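Local coordinates for DNA replication and repair protein RecF (Caldanaerobacter subterraneus subsp. tengcongensis, PDB 5Z69), which probably binds ATP and single-stranded DNA as an ABC-type ATPase of the RecFOR recombination-mediator pathway of DNA repair, at residues D16-L21 and S65-F70; K43-E48 and S58-K63; E73-R78 and F93-N98. All coordinates share one frame; numbering follows the deposited sequence.

Contact 1. Residues D16-L21 and S65-F70; sequences DNFRNL and SELVKF. With AGS (phosphothiophosphoric acid-adenylate ester), chain C.
Arg19 and Leu67 meet in a loop-to-loop contact that forms the adenine end of the nucleotide pocket, between the loop after strand 9-16 and the loop leading into strand 74-83. Two backbone bonds join the loops: Arg19 N gives its hydrogen to Leu67 O (2.7 Å, 170°), and Lys69 N gives one to Asn17 O. The single bridge pairs Phe18 with Val68, and Phe18 also opens the type II' turn to Leu21. Leu67 divides its branches, CD1 against CE1 and CZ of the Phe18 ring and CD2 over one face of the Arg19 guanidinium. The bend of Arg19 at chi2 (-79°) brings CD beside AGS N7, and NH1 donates to N7 in the guanidinium plane at 3.2 Å. In this P-loop ATPase of the RecF/SMC family the base is held largely by backbone atoms: AGS N6 donates to Glu66 O (2.8 Å) and Val68 O (2.6 Å), while Phe70 N donates to AGS N1 (3.1 Å). In one of two conformers the Phe70 ring covers the adenine, AGS N1 3.3 Å above the ring centre. A water bridges Arg19 NH1 and Glu66 OE1, Arg19 NE is salt-bridged to Glu48, and Glu66 OE2 accepts from Lys63 N.

Contact 2. Residues K43-E48 and S58-K63; sequences KSNLLE and SFRGSK. With AGS (phosphothiophosphoric acid-adenylate ester), chain C.
Asn45 CG lies anti to its own carbonyl carbon (chi1 -64°), and bends at chi2 and chi3 of Arg60 set CD and NE, from which the guanidinium extends toward the Asn45 amide. Arg60 NH1 donates to Asn45 OD1 at 2.9 Å, the oxygen lying in the guanidinium plane and the donor in the amide plane, although the two planes stand 63° apart. Asn45 ND2 is hydrogen-bonded to Asn20 OD1. The same NH1 makes a salt bridge to Glu48 OE2 (2.9 Å), its hydrogen bond weakened by a bent angle of 126°. Ser58 OG to Glu48 OE1 is modelled as a very short, and so doubtful, bond; Ser58 OG also accepts from Arg60 N at 3.1 Å, an ST turn at the start of the type I turn Ser58 to Gly61. Phe59 sets CE2 3.5 Å from Glu48 CA, its ring edge against the helix. Lys43 and Ser44 belong to the P-loop, where Lys43 N donates to AGS O1B (2.8 Å) and Asn45 N to AGS O1A (2.9 Å). An alanine in place of Asn45 would probably leave Arg60 NH1 without its amide acceptor, the guanidinium freer to turn, and Asn20 OD1 without its ND2 partner. The start of helix 43-55 is thus covered by the loop that follows it, while Leu47 packs on strands 32-36 and 345-349 and Leu46 on strand 32-36.

Contact 3. Residues E73-R78 and F93-N98; sequences EYFYVR and FGYKVN
Phe75 and Tyr95 pair across the beta hairpin of strands 74-83 and 86-96, inside the antiparallel sheet of the ATPase domain. The short segments run antiparallel at 177°, their axes 4.7 Å apart. Phe75 with Tyr95 and Val77 with Phe93 are doubly hydrogen-bonded pairs, Phe75 N to Tyr95 O and Tyr95 N to Phe75 O both 2.9 Å. Tyr74 with Lys96 and Tyr76 with Gly94 are the non-hydrogen-bonded pairs. At the open end of the pairing Val97 N reaches Glu73 O at 2.7 Å, and a water joins Lys96 NZ and Glu73 OE1. On the face carrying Phe75, Val77, Phe93 and Tyr95, three rings cluster. Phe75 CG, between its backbone N and carbonyl carbon (chi1 74°), starts the ring toward the neighbouring strand, where Tyr95 CB rests over one face, a CH-pi contact 4.0 Å from the centroid. Phe93 meets Phe75 rim to rim, CD1 to CE1 at 3.8 Å with nearly parallel planes. The other face carries Tyr74, Tyr76 and Lys96; Tyr74 OH bonds to Asp16 and Tyr76 OH to Glu92. Leu52 of helix 43-55 packs on Phe75, Val77 and Phe93, so one face of the hairpin is turned to a helix, as in the antiparallel subdomain of ABC-type ATPases.

Overall arrangement
From the N terminus, strand 9-16 runs into residues 16-21, the first half of contact 1, and its loop closes only when 65-70 returns to it. Contact 2 is nested inside that loop: the chain passes through the start of helix 43-55 and turns back on it with 58-63. Contact 3 follows in series, closing the hairpin of strands 74-83 and 86-96. Contacts 1 and 2 touch and line one nucleotide, around its base and its phosphates respectively. Contact 1 also borders contact 3, where strand 9-16 lies beside strand 74-83. Contacts 2 and 3 do not touch, their nearest atoms about 6 Å apart.

Contact 1. Residues D16-L21 and S65-F70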
loop_
_atom_site.group_PDB
_atom_site.type_symbol
_atom_site.label_atom_id
_atom_site.label_comp_id
_atom_site.label_asym_id
_atom_site.label_seq_id
_atom_site.Cartn_x
_atom_site.Cartn_y
_atom_site.Cartn_z
ATOM N N ASP A 16 21.006 -19.116 -34.659
ATOM C CA ASP A 16 20.440 -19.637 -35.896
ATOM C C ASP A 16 18.963 -19.212 -36.002
ATOM O O ASP A 16 18.154 -19.593 -35.167
ATOM C CB ASP A 16 20.597 -21.165 -35.922
ATOM C CG ASP A 16 20.097 -21.800 -37.217
ATOM O OD1 ASP A 16 19.847 -21.058 -38.200
ATOM O OD2 ASP A 16 19.963 -23.050 -37.232
ATOM N N ASN A 17 18.624 -18.428 -37.024
ATOM C CA ASN A 17 17.266 -17.862 -37.178
ATOM C C ASN A 17 16.796 -17.079 -35.960
ATOM O O ASN A 17 15.592 -17.047 -35.652
ATOM C CB ASN A 17 16.233 -18.949 -37.476
ATOM C CG ASN A 17 16.452 -19.614 -38.823
ATOM O OD1 ASN A 17 16.971 -19.003 -39.754
ATOM N ND2 ASN A 17 16.054 -20.872 -38.928
ATOM N N PHE A 18 17.728 -16.462 -35.244
ATOM C CA PHE A 18 17.317 -15.684 -34.095
ATOM C C PHE A 18 17.111 -14.232 -34.519
ATOM O O PHE A 18 18.054 -13.585 -34.955
ATOM C CB PHE A 18 18.334 -15.780 -32.950
ATOM C CG PHE A 18 17.837 -15.164 -31.670
ATOM C CD1 PHE A 18 17.135 -15.926 -30.744
ATOM C CD2 PHE A 18 18.027 -13.816 -31.414
ATOM C CE1 PHE A 18 16.668 -15.367 -29.563
ATOM C CE2 PHE A 18 17.550 -13.238 -30.224
ATOM C CZ PHE A 18 16.868 -14.020 -29.303
ATOM N N ARG A 19 15.874 -13.742 -34.406
ATOM C CA ARG A 19 15.537 -12.375 -34.812
ATOM C C ARG A 19 16.085 -12.060 -36.222
ATOM O O ARG A 19 15.918 -12.852 -37.141
ATOM C CB ARG A 19 16.075 -11.366 -33.787
ATOM C CG ARG A 19 15.422 -11.436 -32.395
ATOM C CD ARG A 19 14.048 -10.733 -32.340
ATOM N NE ARG A 19 13.653 -10.469 -30.963
ATOM C CZ ARG A 19 12.526 -9.845 -30.603
ATOM N NH1 ARG A 19 11.651 -9.423 -31.506
ATOM N NH2 ARG A 19 12.262 -9.646 -29.329
ATOM N N ASN A 20 16.766 -10.927 -36.375
ATOM C CA ASN A 20 17.383 -10.536 -37.626
ATOM C C ASN A 20 18.839 -10.995 -37.693
ATOM O O ASN A 20 19.548 -10.653 -38.638
ATOM C CB ASN A 20 17.312 -9.004 -37.802
ATOM C CG ASN A 20 18.393 -8.266 -37.009
ATOM O OD1 ASN A 20 18.692 -8.614 -35.858
ATOM N ND2 ASN A 20 19.000 -7.265 -37.633
ATOM N N LEU A 21 19.333 -11.719 -36.692
ATOM C CA LEU A 21 20.767 -12.095 -36.696
ATOM C C LEU A 21 21.036 -13.172 -37.752
ATOM O O LEU A 21 20.220 -14.113 -37.878
ATOM C CB LEU A 21 21.172 -12.577 -35.288
ATOM C CG LEU A 21 21.642 -11.578 -34.224
ATOM C CD1 LEU A 21 20.674 -10.544 -34.184
ATOM C CD2 LEU A 21 21.678 -12.199 -32.842
ATOM N N SER A 65 7.557 -16.750 -30.130
ATOM C CA SER A 65 7.357 -16.740 -31.584
ATOM C C SER A 65 7.894 -15.455 -32.228
ATOM O O SER A 65 8.188 -15.422 -33.414
ATOM C CB SER A 65 5.865 -16.921 -31.927
ATOM O OG SER A 65 5.085 -15.823 -31.460
ATOM N N GLU A 66 8.029 -14.391 -31.444
ATOM C CA GLU A 66 8.580 -13.153 -31.989
ATOM C C GLU A 66 10.086 -13.203 -32.177
ATOM O O GLU A 66 10.633 -12.389 -32.920
ATOM C CB GLU A 66 8.240 -11.969 -31.095
ATOM C CG GLU A 66 6.757 -11.693 -30.933
ATOM C CD GLU A 66 6.539 -10.502 -30.001
ATOM O OE1 GLU A 66 7.064 -9.406 -30.302
ATOM O OE2 GLU A 66 5.904 -10.680 -28.941
ATOM N N LEU A 67 10.761 -14.136 -31.506
ATOM C CA LEU A 67 12.218 -14.252 -31.663
ATOM C C LEU A 67 12.609 -15.067 -32.887
ATOM O O LEU A 67 13.794 -15.095 -33.297
ATOM C CB LEU A 67 12.860 -14.891 -30.425
ATOM C CG LEU A 67 12.468 -14.354 -29.050
ATOM C CD1 LEU A 67 13.523 -14.729 -28.027
ATOM C CD2 LEU A 67 12.275 -12.867 -29.103
ATOM N N VAL A 68 11.644 -15.777 -33.457
ATOM C CA VAL A 68 11.946 -16.554 -34.666
ATOM C C VAL A 68 12.139 -15.597 -35.843
ATOM O O VAL A 68 11.312 -14.705 -36.053
ATOM C CB VAL A 68 10.829 -17.575 -35.029
ATOM C CG1 VAL A 68 11.235 -18.363 -36.280
ATOM C CG2 VAL A 68 10.527 -18.522 -33.869
ATOM N N LYS A 69 13.220 -15.774 -36.598
ATOM C CA LYS A 69 13.442 -15.027 -37.831
ATOM C C LYS A 69 12.188 -15.108 -38.709
ATOM O O LYS A 69 11.622 -16.190 -38.850
ATOM C CB LYS A 69 14.659 -15.572 -38.579
ATOM C CG LYS A 69 14.907 -14.948 -39.948
ATOM C CD LYS A 69 15.928 -15.771 -40.717
ATOM C CE LYS A 69 16.110 -15.307 -42.156
ATOM N NZ LYS A 69 17.126 -16.175 -42.837
ATOM N N PHE A 70 11.756 -13.953 -39.230
ATOM C CA PHE A 70 10.555 -13.868 -40.063
ATOM C C PHE A 70 10.544 -14.948 -41.148
ATOM O O PHE A 70 11.506 -15.114 -41.909
ATOM C CB PHE A 70 10.428 -12.474 -40.697
ATOM C CG PHE A 70 10.278 -11.349 -39.691
ATOM C CD1 PHE A 70 9.652 -11.560 -38.474
ATOM C CD2 PHE A 70 10.765 -10.081 -39.973
ATOM C CE1 PHE A 70 9.520 -10.527 -37.555
ATOM C CE2 PHE A 70 10.636 -9.050 -39.060
ATOM C CZ PHE A 70 10.015 -9.274 -37.852
HETATM P PG AGS C . 19.240 -1.413 -29.390
HETATM S S1G AGS C . 20.954 -1.315 -28.458
HETATM O O2G AGS C . 18.934 -0.027 -30.052
HETATM O O3G AGS C . 18.154 -1.684 -28.302
HETATM P PB AGS C . 19.217 -2.334 -32.063
HETATM O O1B AGS C . 20.459 -2.805 -32.743
HETATM O O2B AGS C . 18.977 -0.833 -32.299
HETATM O O3B AGS C . 19.259 -2.574 -30.468
HETATM P PA AGS C . 17.568 -4.580 -32.458
HETATM O O1A AGS C . 18.812 -5.354 -32.002
HETATM O O2A AGS C . 16.376 -4.557 -31.552
HETATM O O3A AGS C . 17.977 -3.063 -32.746
HETATM O "O5'" AGS C . 17.133 -5.066 -33.867
HETATM C "C5'" AGS C . 15.777 -5.306 -34.120
HETATM C "C4'" AGS C . 15.677 -5.319 -35.614
HETATM O "O4'" AGS C . 15.422 -6.672 -36.056
HETATM C "C3'" AGS C . 14.539 -4.466 -36.163
HETATM O "O3'" AGS C . 14.905 -3.889 -37.411
HETATM C "C2'" AGS C . 13.383 -5.467 -36.242
HETATM O "O2'" AGS C . 12.447 -5.139 -37.265
HETATM C "C1'" AGS C . 14.114 -6.771 -36.584
HETATM N N9 AGS C . 13.479 -7.960 -36.041
HETATM C C8 AGS C . 12.853 -8.098 -34.824
HETATM N N7 AGS C . 12.345 -9.287 -34.619
HETATM C C5 AGS C . 12.656 -9.986 -35.772
HETATM C C6 AGS C . 12.396 -11.306 -36.190
HETATM N N6 AGS C . 11.745 -12.200 -35.439
HETATM N N1 AGS C . 12.827 -11.680 -37.415
HETATM C C2 AGS C . 13.484 -10.789 -38.164
HETATM N N3 AGS C . 13.788 -9.519 -37.882
HETATM C C4 AGS C . 13.346 -9.182 -36.663
HETATM O O HOH W 1 9.244 -8.257 -30.369
#

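Contact 2. Residues K43-E48 and S58-K63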
loop_
_atom_site.group_PDB
_atom_site.type_symbol
_atom_site.label_atom_id
_atom_site.label_comp_id
_atom_site.label_asym_id
_atom_site.label_seq_id
_atom_site.Cartn_x
_atom_site.Cartn_y
_atom_site.Cartn_z
ATOM N N LYS A 43 21.936 -5.191 -32.267
ATOM C CA LYS A 43 22.632 -5.093 -30.985
ATOM C C LYS A 43 21.812 -5.674 -29.842
ATOM O O LYS A 43 22.308 -6.480 -29.062
ATOM C CB LYS A 43 22.975 -3.632 -30.650
ATOM C CG LYS A 43 23.950 -2.967 -31.589
ATOM C CD LYS A 43 24.156 -1.498 -31.233
ATOM C CE LYS A 43 22.926 -0.668 -31.577
ATOM N NZ LYS A 43 23.249 0.784 -31.595
ATOM N N SER A 44 20.562 -5.248 -29.713
ATOM C CA SER A 44 19.788 -5.693 -28.565
ATOM C C SER A 44 19.321 -7.133 -28.773
ATOM O O SER A 44 19.153 -7.883 -27.809
ATOM C CB SER A 44 18.590 -4.770 -28.304
ATOM O OG SER A 44 17.696 -4.830 -29.404
ATOM N N ASN A 45 19.097 -7.509 -30.031
ATOM C CA ASN A 45 18.777 -8.894 -30.331
ATOM C C ASN A 45 19.890 -9.851 -29.828
ATOM O O ASN A 45 19.611 -10.920 -29.306
ATOM C CB ASN A 45 18.560 -9.083 -31.840
ATOM C CG ASN A 45 17.349 -8.309 -32.364
ATOM O OD1 ASN A 45 16.511 -7.866 -31.597
ATOM N ND2 ASN A 45 17.272 -8.143 -33.681
ATOM N N LEU A 46 21.146 -9.448 -29.968
ATOM C CA LEU A 46 22.236 -10.336 -29.549
ATOM C C LEU A 46 22.267 -10.451 -28.022
ATOM O O LEU A 46 22.464 -11.554 -27.478
ATOM C CB LEU A 46 23.572 -9.849 -30.098
ATOM C CG LEU A 46 24.814 -10.556 -29.544
ATOM C CD1 LEU A 46 24.831 -12.045 -29.873
ATOM C CD2 LEU A 46 26.067 -9.881 -30.086
ATOM N N LEU A 47 22.079 -9.330 -27.330
ATOM C CA LEU A 47 21.954 -9.359 -25.873
ATOM C C LEU A 47 20.759 -10.195 -25.436
ATOM O O LEU A 47 20.836 -10.955 -24.454
ATOM C CB LEU A 47 21.826 -7.939 -25.318
ATOM C CG LEU A 47 23.111 -7.340 -24.724
ATOM C CD1 LEU A 47 24.278 -7.573 -25.642
ATOM C CD2 LEU A 47 22.968 -5.872 -24.457
ATOM N N GLU A 48 19.663 -10.088 -26.185
ATOM C CA GLU A 48 18.490 -10.894 -25.902
ATOM C C GLU A 48 18.821 -12.385 -26.058
ATOM O O GLU A 48 18.361 -13.213 -25.279
ATOM C CB GLU A 48 17.334 -10.499 -26.828
ATOM C CG GLU A 48 16.018 -11.256 -26.607
ATOM C CD GLU A 48 14.899 -10.752 -27.544
ATOM O OE1 GLU A 48 13.802 -10.391 -27.055
ATOM O OE2 GLU A 48 15.125 -10.708 -28.764
ATOM N N SER A 58 12.712 -13.838 -23.244
ATOM C CA SER A 58 13.113 -12.509 -23.698
ATOM C C SER A 58 13.129 -11.518 -22.535
ATOM O O SER A 58 12.132 -11.394 -21.833
ATOM C CB SER A 58 12.144 -12.003 -24.773
ATOM O OG SER A 58 12.386 -10.643 -25.093
ATOM N N PHE A 59 14.228 -10.791 -22.342
ATOM C CA PHE A 59 14.243 -9.744 -21.312
ATOM C C PHE A 59 13.330 -8.581 -21.695
ATOM O O PHE A 59 13.017 -7.744 -20.870
ATOM C CB PHE A 59 15.663 -9.226 -21.038
ATOM C CG PHE A 59 16.221 -8.330 -22.112
ATOM C CD1 PHE A 59 16.066 -6.952 -22.040
ATOM C CD2 PHE A 59 16.939 -8.858 -23.177
ATOM C CE1 PHE A 59 16.585 -6.126 -23.027
ATOM C CE2 PHE A 59 17.476 -8.032 -24.170
ATOM C CZ PHE A 59 17.292 -6.666 -24.094
ATOM N N ARG A 60 12.919 -8.523 -22.953
ATOM C CA ARG A 60 12.040 -7.455 -23.400
ATOM C C ARG A 60 10.574 -7.804 -23.168
ATOM O O ARG A 60 9.690 -6.983 -23.406
ATOM C CB ARG A 60 12.256 -7.168 -24.874
ATOM C CG ARG A 60 13.616 -6.660 -25.242
ATOM C CD ARG A 60 14.002 -7.280 -26.560
ATOM N NE ARG A 60 14.506 -6.294 -27.491
ATOM C CZ ARG A 60 15.052 -6.590 -28.660
ATOM N NH1 ARG A 60 15.163 -7.856 -29.047
ATOM N NH2 ARG A 60 15.482 -5.610 -29.443
ATOM N N GLY A 61 10.320 -9.032 -22.722
ATOM C CA GLY A 61 8.961 -9.486 -22.497
ATOM C C GLY A 61 8.277 -10.010 -23.747
ATOM O O GLY A 61 7.071 -10.256 -23.728
ATOM N N SER A 62 9.035 -10.201 -24.828
ATOM C CA SER A 62 8.455 -10.677 -26.093
ATOM C C SER A 62 8.056 -12.141 -26.034
ATOM O O SER A 62 8.682 -12.924 -25.336
ATOM C CB SER A 62 9.436 -10.470 -27.237
ATOM O OG SER A 62 9.981 -9.165 -27.201
ATOM N N LYS A 63 7.006 -12.511 -26.768
ATOM C CA LYS A 63 6.649 -13.915 -26.921
ATOM C C LYS A 63 7.751 -14.615 -27.694
ATOM O O LYS A 63 8.370 -14.006 -28.560
ATOM C CB LYS A 63 5.321 -14.089 -27.676
ATOM C CG LYS A 63 4.194 -13.170 -27.230
ATOM C CD LYS A 63 3.116 -13.112 -28.305
HETATM P PG AGS C . 19.240 -1.413 -29.390
HETATM S S1G AGS C . 20.954 -1.315 -28.458
HETATM O O2G AGS C . 18.934 -0.027 -30.052
HETATM O O3G AGS C . 18.154 -1.684 -28.302
HETATM P PB AGS C . 19.217 -2.334 -32.063
HETATM O O1B AGS C . 20.459 -2.805 -32.743
HETATM O O2B AGS C . 18.977 -0.833 -32.299
HETATM O O3B AGS C . 19.259 -2.574 -30.468
HETATM P PA AGS C . 17.568 -4.580 -32.458
HETATM O O1A AGS C . 18.812 -5.354 -32.002
HETATM O O2A AGS C . 16.376 -4.557 -31.552
HETATM O O3A AGS C . 17.977 -3.063 -32.746
HETATM O "O5'" AGS C . 17.133 -5.066 -33.867
HETATM C "C5'" AGS C . 15.777 -5.306 -34.120
HETATM C "C4'" AGS C . 15.677 -5.319 -35.614
HETATM O "O4'" AGS C . 15.422 -6.672 -36.056
HETATM C "C3'" AGS C . 14.539 -4.466 -36.163
HETATM O "O3'" AGS C . 14.905 -3.889 -37.411
HETATM C "C2'" AGS C . 13.383 -5.467 -36.242
HETATM O "O2'" AGS C . 12.447 -5.139 -37.265
HETATM C "C1'" AGS C . 14.114 -6.771 -36.584
HETATM N N9 AGS C . 13.479 -7.960 -36.041
HETATM C C8 AGS C . 12.853 -8.098 -34.824
HETATM N N7 AGS C . 12.345 -9.287 -34.619
HETATM C C5 AGS C . 12.656 -9.986 -35.772
HETATM C C6 AGS C . 12.396 -11.306 -36.190
HETATM N N6 AGS C . 11.745 -12.200 -35.439
HETATM N N1 AGS C . 12.827 -11.680 -37.415
HETATM C C2 AGS C . 13.484 -10.789 -38.164
HETATM N N3 AGS C . 13.788 -9.519 -37.882
HETATM C C4 AGS C . 13.346 -9.182 -36.663
HETATM O O HOH W 2 16.439 -12.495 -23.138
#

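Contact 3. Residues E73-R78 and F93-N98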
loop_
_atom_site.group_PDB
_atom_site.type_symbol
_atom_site.label_atom_id
_atom_site.label_comp_id
_atom_site.label_asym_id
_atom_site.label_seq_id
_atom_site.Cartn_x
_atom_site.Cartn_y
_atom_site.Cartn_z
ATOM N N GLU A 73 10.815 -21.489 -39.268
ATOM C CA GLU A 73 9.975 -22.311 -38.393
ATOM C C GLU A 73 10.509 -22.501 -36.969
ATOM O O GLU A 73 9.793 -23.017 -36.105
ATOM C CB GLU A 73 9.760 -23.678 -39.036
ATOM C CG GLU A 73 8.745 -23.633 -40.168
ATOM C CD GLU A 73 8.417 -25.005 -40.704
ATOM O OE1 GLU A 73 9.268 -25.915 -40.583
ATOM O OE2 GLU A 73 7.300 -25.173 -41.231
ATOM N N TYR A 74 11.766 -22.117 -36.742
ATOM C CA TYR A 74 12.411 -22.271 -35.429
ATOM C C TYR A 74 13.517 -21.253 -35.237
ATOM O O TYR A 74 14.011 -20.666 -36.201
ATOM C CB TYR A 74 13.039 -23.670 -35.261
ATOM C CG TYR A 74 14.305 -23.849 -36.091
ATOM C CD1 TYR A 74 14.240 -24.283 -37.418
ATOM C CD2 TYR A 74 15.560 -23.575 -35.553
ATOM C CE1 TYR A 74 15.398 -24.449 -38.191
ATOM C CE2 TYR A 74 16.707 -23.732 -36.301
ATOM C CZ TYR A 74 16.627 -24.185 -37.618
ATOM O OH TYR A 74 17.779 -24.304 -38.330
ATOM N N PHE A 75 13.936 -21.073 -33.991
ATOM C CA PHE A 75 15.259 -20.508 -33.759
ATOM C C PHE A 75 16.051 -21.423 -32.838
ATOM O O PHE A 75 15.500 -22.292 -32.150
ATOM C CB PHE A 75 15.190 -19.089 -33.197
ATOM C CG PHE A 75 14.772 -19.003 -31.733
ATOM C CD1 PHE A 75 15.673 -19.292 -30.709
ATOM C CD2 PHE A 75 13.502 -18.580 -31.389
ATOM C CE1 PHE A 75 15.295 -19.186 -29.370
ATOM C CE2 PHE A 75 13.100 -18.483 -30.046
ATOM C CZ PHE A 75 13.996 -18.772 -29.029
ATOM N N TYR A 76 17.350 -21.201 -32.810
ATOM C CA TYR A 76 18.218 -22.033 -32.024
ATOM C C TYR A 76 19.372 -21.206 -31.518
ATOM O O TYR A 76 20.011 -20.475 -32.289
ATOM C CB TYR A 76 18.710 -23.213 -32.870
ATOM C CG TYR A 76 19.798 -24.057 -32.225
ATOM C CD1 TYR A 76 19.491 -24.980 -31.232
ATOM C CD2 TYR A 76 21.120 -23.930 -32.607
ATOM C CE1 TYR A 76 20.484 -25.781 -30.657
ATOM C CE2 TYR A 76 22.125 -24.737 -32.035
ATOM C CZ TYR A 76 21.783 -25.667 -31.074
ATOM O OH TYR A 76 22.734 -26.447 -30.464
ATOM N N VAL A 77 19.640 -21.314 -30.222
ATOM C CA VAL A 77 20.781 -20.615 -29.628
ATOM C C VAL A 77 21.605 -21.605 -28.824
ATOM O O VAL A 77 21.038 -22.386 -28.046
ATOM C CB VAL A 77 20.331 -19.439 -28.728
ATOM C CG1 VAL A 77 21.540 -18.721 -28.136
ATOM C CG2 VAL A 77 19.476 -18.447 -29.515
ATOM N N ARG A 78 22.925 -21.568 -29.008
ATOM C CA ARG A 78 23.839 -22.413 -28.228
ATOM C C ARG A 78 24.979 -21.594 -27.672
ATOM O O ARG A 78 25.682 -20.885 -28.398
ATOM C CB ARG A 78 24.455 -23.563 -29.032
ATOM C CG ARG A 78 25.622 -24.217 -28.240
ATOM C CD ARG A 78 26.691 -24.904 -29.132
ATOM N NE ARG A 78 25.997 -25.642 -30.147
ATOM C CZ ARG A 78 26.215 -25.605 -31.455
ATOM N NH1 ARG A 78 27.204 -24.909 -32.010
ATOM N NH2 ARG A 78 25.409 -26.321 -32.204
ATOM N N PHE A 93 19.175 -23.874 -26.527
ATOM C CA PHE A 93 17.762 -23.471 -26.470
ATOM C C PHE A 93 17.211 -23.430 -27.887
ATOM O O PHE A 93 17.604 -22.573 -28.683
ATOM C CB PHE A 93 17.629 -22.103 -25.810
ATOM C CG PHE A 93 16.224 -21.737 -25.404
ATOM C CD1 PHE A 93 15.231 -21.506 -26.364
ATOM C CD2 PHE A 93 15.896 -21.578 -24.069
ATOM C CE1 PHE A 93 13.911 -21.137 -25.975
ATOM C CE2 PHE A 93 14.580 -21.204 -23.670
ATOM C CZ PHE A 93 13.599 -20.991 -24.628
ATOM N N GLY A 94 16.340 -24.383 -28.210
ATOM C CA GLY A 94 15.709 -24.441 -29.515
ATOM C C GLY A 94 14.201 -24.222 -29.354
ATOM O O GLY A 94 13.571 -24.793 -28.467
ATOM N N TYR A 95 13.619 -23.373 -30.187
ATOM C CA TYR A 95 12.161 -23.186 -30.160
ATOM C C TYR A 95 11.560 -23.290 -31.562
ATOM O O TYR A 95 12.047 -22.629 -32.470
ATOM C CB TYR A 95 11.792 -21.839 -29.556
ATOM C CG TYR A 95 10.303 -21.486 -29.671
ATOM C CD1 TYR A 95 9.374 -21.987 -28.765
ATOM C CD2 TYR A 95 9.841 -20.647 -30.681
ATOM C CE1 TYR A 95 8.007 -21.667 -28.869
ATOM C CE2 TYR A 95 8.484 -20.318 -30.794
ATOM C CZ TYR A 95 7.576 -20.831 -29.884
ATOM O OH TYR A 95 6.242 -20.492 -29.997
ATOM N N LYS A 96 10.502 -24.089 -31.716
ATOM C CA LYS A 96 9.773 -24.222 -33.004
ATOM C C LYS A 96 8.428 -23.492 -32.949
ATOM O O LYS A 96 7.772 -23.523 -31.909
ATOM C CB LYS A 96 9.480 -25.681 -33.342
ATOM C CG LYS A 96 10.570 -26.486 -33.953
ATOM C CD LYS A 96 9.965 -27.703 -34.662
ATOM C CE LYS A 96 9.173 -27.306 -35.908
ATOM N NZ LYS A 96 9.077 -28.473 -36.861
ATOM N N VAL A 97 7.991 -22.894 -34.067
ATOM C CA VAL A 97 6.751 -22.090 -34.074
ATOM C C VAL A 97 5.515 -22.884 -33.667
ATOM O O VAL A 97 4.531 -22.292 -33.223
ATOM C CB VAL A 97 6.463 -21.445 -35.453
ATOM C CG1 VAL A 97 7.462 -20.350 -35.756
ATOM C CG2 VAL A 97 6.457 -22.496 -36.562
ATOM N N ASN A 98 5.554 -24.211 -33.792
ATOM C CA ASN A 98 4.434 -25.031 -33.301
ATOM C C ASN A 98 4.400 -25.155 -31.770
ATOM O O ASN A 98 3.548 -25.849 -31.217
ATOM C CB ASN A 98 4.457 -26.431 -33.943
ATOM C CG ASN A 98 5.736 -27.188 -33.663
ATOM O OD1 ASN A 98 6.540 -26.789 -32.817
ATOM N ND2 ASN A 98 5.933 -28.296 -34.372
HETATM O O HOH W 3 8.056 -28.248 -39.323
#